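PDB 4UHP: large component of pyocin AP41 from Pseudomonas aeruginosa pao1, which cuts DNA as a bacteriocin endonuclease through its C-terminal HNH-type DNase domain, the piece present here, bound to its immunity protein. Local coordinates for the interface of chains A and B. Coordinates in Å, arbitrary orientation; residue numbers count along the deposited sequence, not the author numbering. Chains: chain A, Large component of pyocin AP41; chain B, Bacteriocin immunity protein.

Contact 1: the interface of chains A and B. Residues chain A 70, 81-84; chain B 56, 60.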
loop_
_atom_site.group_PDB
_atom_site.type_symbol
_atom_site.label_atom_id
_atom_site.label_comp_id
_atom_site.label_asym_id
_atom_site.label_seq_id
_atom_site.Cartn_x
_atom_site.Cartn_y
_atom_site.Cartn_z
ATOM N N ASN A 70 -1.266 -1.208 6.801
ATOM C CA ASN A 70 -1.937 -1.321 5.507
ATOM C C ASN A 70 -3.455 -1.275 5.643
ATOM O O ASN A 70 -4.149 -0.843 4.725
ATOM C CB ASN A 70 -1.515 -2.601 4.780
ATOM C CG ASN A 70 -0.362 -2.369 3.816
ATOM O OD1 ASN A 70 -0.145 -1.250 3.358
ATOM N ND2 ASN A 70 0.378 -3.428 3.503
ATOM N N TYR A 81 0.949 -1.101 0.659
ATOM C CA TYR A 81 2.319 -1.334 0.223
ATOM C C TYR A 81 2.645 -2.823 0.180
ATOM O O TYR A 81 2.266 -3.576 1.073
ATOM C CB TYR A 81 3.299 -0.609 1.149
ATOM C CG TYR A 81 3.373 0.881 0.912
ATOM C CD1 TYR A 81 2.299 1.707 1.214
ATOM C CD2 TYR A 81 4.519 1.462 0.387
ATOM C CE1 TYR A 81 2.365 3.071 1.000
ATOM C CE2 TYR A 81 4.595 2.823 0.169
ATOM C CZ TYR A 81 3.516 3.622 0.477
ATOM O OH TYR A 81 3.588 4.978 0.261
ATOM N N ALA A 82 3.358 -3.243 -0.859
ATOM C CA ALA A 82 3.783 -4.633 -0.968
ATOM C C ALA A 82 5.061 -4.873 -0.171
ATOM O O ALA A 82 5.703 -3.921 0.284
ATOM C CB ALA A 82 3.986 -5.011 -2.423
ATOM N N VAL A 83 5.419 -6.143 0.002
ATOM C CA VAL A 83 6.659 -6.504 0.682
ATOM C C VAL A 83 7.847 -5.929 -0.084
ATOM O O VAL A 83 7.769 -5.755 -1.299
ATOM C CB VAL A 83 6.820 -8.041 0.825
ATOM C CG1 VAL A 83 5.726 -8.617 1.714
ATOM C CG2 VAL A 83 6.828 -8.718 -0.539
ATOM N N PRO A 84 8.945 -5.618 0.627
ATOM C CA PRO A 84 10.152 -5.054 0.007
ATOM C C PRO A 84 10.668 -5.891 -1.158
ATOM O O PRO A 84 11.194 -5.346 -2.131
ATOM C CB PRO A 84 11.166 -5.054 1.156
ATOM C CG PRO A 84 10.337 -4.969 2.381
ATOM C CD PRO A 84 9.078 -5.727 2.091
ATOM N N GLY B 56 9.018 -1.744 4.577
ATOM C CA GLY B 56 8.623 -3.042 5.088
ATOM C C GLY B 56 8.533 -3.082 6.600
ATOM O O GLY B 56 7.733 -3.831 7.151
ATOM N N HIS B 60 5.028 -4.240 6.597
ATOM C CA HIS B 60 5.159 -5.687 6.750
ATOM C C HIS B 60 6.040 -6.048 7.944
ATOM O O HIS B 60 7.072 -6.704 7.791
ATOM C CB HIS B 60 5.705 -6.299 5.464
ATOM C CG HIS B 60 4.790 -6.123 4.292
ATOM N ND1 HIS B 60 3.804 -7.033 3.977
ATOM C CD2 HIS B 60 4.686 -5.126 3.383
ATOM C CE1 HIS B 60 3.143 -6.612 2.913
ATOM N NE2 HIS B 60 3.658 -5.457 2.533
#
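A:Val83 lays its CG1 methyl over one face of the B:His60 imidazole, 3.5 Å from the ring centroid and displaced toward the rim, above the ND1–CE1 side. This CH-pi contact is the apolar centre of the patch. The methyl lies anti to its own carbonyl carbon, chi1 -64°, and from there points at the ring; a branched aliphatic side chain offers such a compact surface to a flat aromatic. The two side chains run nearly perpendicular to each other. A second apolar touch lies farther out, where the ring carbon CG of A:Pro84 meets CA of B:Gly56 at 3.7 Å. Glycine, having no side chain, lets the start of helix 56-59 come close to the proline.

Toward the polar rim, the imidazole of B:His60 stands with its tip at the A:Tyr81–A:Val83 backbone. Its NE2 donates to the carbonyl O of A:Tyr81 at 2.8 Å, with 149° at the hydrogen. The donor approaches from above the carbonyl plane, not on a lone pair. ND2 of A:Asn70 donates to the same O of A:Tyr81 at 3.1 Å, and it lies in the carbonyl plane, on a lone pair. One carbonyl is thus gripped by a donor from each protein. Asparagine suits the second-shell place because its amide serves both ways: OD1 of A:Asn70 also accepts from the backbone N of A:Tyr81 at 2.9 Å, which holds the amide's rotation and ties this loop residue to helix 68-75. The backbone carbonyl of A:Tyr81 is what is recognised.

Histidine fits here by combining a flat face for a methyl with an N-H at its rim. B:His60 hides 62 Å² against the nuclease, and its contact joins the immunity protein to the backbone of the 81-83 loop, which A:Asn70 braces and may hold in place for binding.

Contact 2: the interface of chains A and B. Residues chain A 46, 49-50, 78-79, 93; chain B 31-32, 34-35, 38.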
loop_
_atom_site.group_PDB
_atom_site.type_symbol
_atom_site.label_atom_id
_atom_site.label_comp_id
_atom_site.label_asym_id
_atom_site.label_seq_id
_atom_site.Cartn_x
_atom_site.Cartn_y
_atom_site.Cartn_z
ATOM N N ARG A 46 -8.956 8.102 -10.669
ATOM C CA ARG A 46 -8.502 8.395 -9.314
ATOM C C ARG A 46 -9.632 8.161 -8.319
ATOM O O ARG A 46 -9.412 7.641 -7.228
ATOM C CB ARG A 46 -7.993 9.837 -9.214
ATOM C CG ARG A 46 -7.624 10.269 -7.803
ATOM C CD ARG A 46 -6.468 9.447 -7.251
ATOM N NE ARG A 46 -6.406 9.502 -5.792
ATOM C CZ ARG A 46 -5.443 8.950 -5.062
ATOM N NH1 ARG A 46 -4.447 8.301 -5.651
ATOM N NH2 ARG A 46 -5.473 9.049 -3.738
ATOM N N ARG A 49 -10.104 4.365 -8.024
ATOM C CA ARG A 49 -8.995 3.794 -7.272
ATOM C C ARG A 49 -9.203 3.969 -5.773
ATOM O O ARG A 49 -8.973 3.046 -4.997
ATOM C CB ARG A 49 -7.672 4.434 -7.702
ATOM C CG ARG A 49 -6.490 4.070 -6.818
ATOM C CD ARG A 49 -5.189 4.704 -7.303
ATOM N NE ARG A 49 -4.116 4.532 -6.326
ATOM C CZ ARG A 49 -2.863 4.939 -6.503
ATOM N NH1 ARG A 49 -2.510 5.548 -7.627
ATOM N NH2 ARG A 49 -1.959 4.738 -5.553
ATOM N N GLU A 50 -9.650 5.154 -5.372
ATOM C CA GLU A 50 -9.924 5.420 -3.966
ATOM C C GLU A 50 -11.043 4.521 -3.454
ATOM O O GLU A 50 -10.945 3.944 -2.372
ATOM C CB GLU A 50 -10.288 6.891 -3.755
ATOM C CG GLU A 50 -9.136 7.845 -3.990
ATOM C CD GLU A 50 -9.512 9.285 -3.727
ATOM O OE1 GLU A 50 -10.667 9.531 -3.318
ATOM O OE2 GLU A 50 -8.652 10.169 -3.927
ATOM N N LEU A 78 -6.275 4.665 0.257
ATOM C CA LEU A 78 -4.895 4.655 -0.212
ATOM C C LEU A 78 -4.450 3.240 -0.555
ATOM O O LEU A 78 -4.817 2.284 0.126
ATOM C CB LEU A 78 -3.960 5.258 0.842
ATOM C CG LEU A 78 -4.321 6.644 1.380
ATOM C CD1 LEU A 78 -3.195 7.198 2.245
ATOM C CD2 LEU A 78 -4.653 7.599 0.248
ATOM N N ALA A 79 -3.659 3.110 -1.613
ATOM C CA ALA A 79 -3.116 1.814 -2.002
ATOM C C ALA A 79 -2.182 1.280 -0.926
ATOM O O ALA A 79 -1.364 2.026 -0.384
ATOM C CB ALA A 79 -2.390 1.916 -3.333
ATOM N N LYS A 93 3.824 0.307 -3.995
ATOM C CA LYS A 93 2.407 0.070 -3.743
ATOM C C LYS A 93 1.826 -1.018 -4.634
ATOM O O LYS A 93 2.266 -1.205 -5.768
ATOM C CB LYS A 93 1.602 1.352 -3.954
ATOM C CG LYS A 93 2.114 2.566 -3.214
ATOM C CD LYS A 93 1.341 3.802 -3.651
ATOM C CE LYS A 93 1.968 5.071 -3.107
ATOM N NZ LYS A 93 1.258 6.283 -3.596
ATOM N N GLY B 31 -7.841 11.803 0.260
ATOM C CA GLY B 31 -7.626 11.520 -1.147
ATOM C C GLY B 31 -6.183 11.604 -1.606
ATOM O O GLY B 31 -5.282 11.038 -0.984
ATOM N N SER B 32 -5.970 12.319 -2.707
ATOM C CA SER B 32 -4.651 12.414 -3.318
ATOM C C SER B 32 -3.663 13.191 -2.454
ATOM O O SER B 32 -2.475 12.879 -2.440
ATOM C CB SER B 32 -4.754 13.057 -4.703
ATOM O OG SER B 32 -5.416 14.309 -4.643
ATOM N N LEU B 34 -3.607 13.347 0.843
ATOM C CA LEU B 34 -3.208 12.479 1.939
ATOM C C LEU B 34 -2.154 11.496 1.455
ATOM O O LEU B 34 -1.157 11.252 2.133
ATOM C CB LEU B 34 -4.412 11.732 2.511
ATOM C CG LEU B 34 -4.111 10.702 3.602
ATOM C CD1 LEU B 34 -3.418 11.358 4.788
ATOM C CD2 LEU B 34 -5.384 10.000 4.044
ATOM N N GLU B 35 -2.376 10.950 0.265
ATOM C CA GLU B 35 -1.481 9.942 -0.285
ATOM C C GLU B 35 -0.096 10.512 -0.568
ATOM O O GLU B 35 0.912 9.852 -0.325
ATOM C CB GLU B 35 -2.067 9.337 -1.560
ATOM C CG GLU B 35 -1.302 8.125 -2.054
ATOM C CD GLU B 35 -2.142 7.223 -2.930
ATOM O OE1 GLU B 35 -3.196 7.681 -3.421
ATOM O OE2 GLU B 35 -1.753 6.052 -3.119
ATOM N N MET B 38 1.711 10.834 2.710
ATOM C CA MET B 38 2.177 9.537 3.180
ATOM C C MET B 38 3.321 9.033 2.301
ATOM O O MET B 38 4.256 8.400 2.794
ATOM C CB MET B 38 1.027 8.529 3.218
ATOM C CG MET B 38 -0.128 8.946 4.121
ATOM S SD MET B 38 0.404 9.523 5.754
ATOM C CE MET B 38 1.212 8.058 6.389
HETATM O O HOH W 1 -0.766 4.840 -0.494
#
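B:Glu35 and A:Leu78 lie alongside each other, running antiparallel, the CD2 methyl of the leucine lying 3.6 Å from CB of the glutamate. The other methyl, CD1 of A:Leu78, sits 3.9 Å from CG of B:Leu34 and also reaches B:Met38, so both branches of the leucine pack on helix 31-49. This aliphatic packing flanks the charged end of B:Glu35, which hides 95 Å² and is the focus of the tight part of the contact.

The glutamate's CG is anti to the backbone N, chi1 -170°, and the extended chain delivers its carboxylate among three basic residues of the nuclease. A:Arg46 meets OE1 of B:Glu35 end-on with two nitrogens, NH1 at 2.6 Å from the syn side, well out of the carboxylate plane, and NH2 nearly along the C-O axis. The oxygen lies in the guanidinium plane, although that plane is turned 56° from the carboxylate. Behind it, OE2 of A:Glu50 accepts from NE of A:Arg46 at 3.0 Å, and so helps to fix the guanidinium from within helix 45-56. A:Arg49 comes tip to tip with the other oxygen, its NH2 2.8 Å from OE2 of B:Glu35; this is a salt bridge without a hydrogen bond, since its N-H groups are not aimed at the oxygen. The two planes stand 80° apart.

The looser side is where A:Lys93 and a water approach OE2. NZ of A:Lys93 donates to OE2 of B:Glu35 at 3.1 Å, from above the carboxylate plane, its long flexible chain suited to spanning the distance from a loop. A water bridges the same oxygen to the carbonyl O of A:Ala79, 2.9 Å from the latter. The three cationic side chains would probably favour the ionised carboxylate.

By placing one acid of helix 31-49 in a basic pocket of the nuclease, with a leucine beside it, the site joins charge pairing to shape in holding the immunity protein on the DNase domain.

Contact 1 and contact 2 lie about 15 Å apart, measured between the centres of their C-alpha atoms, and belong to one interface. They share no residue, but part of each comes from one stretch of the nuclease: A:Leu78 and A:Ala79 precede, by one intervening residue, A:Tyr81 to A:Pro84. Helix 45-56 and A:Lys93 complete contact 2, and A:Asn70 contact 1. Immunity protein helix 31-49 serves contact 2, while helix 56-59 and the residue following it serve contact 1. Engaging neighbouring parts of one loop, together with the basic residues beside it, probably fixes the relative orientation of the two proteins.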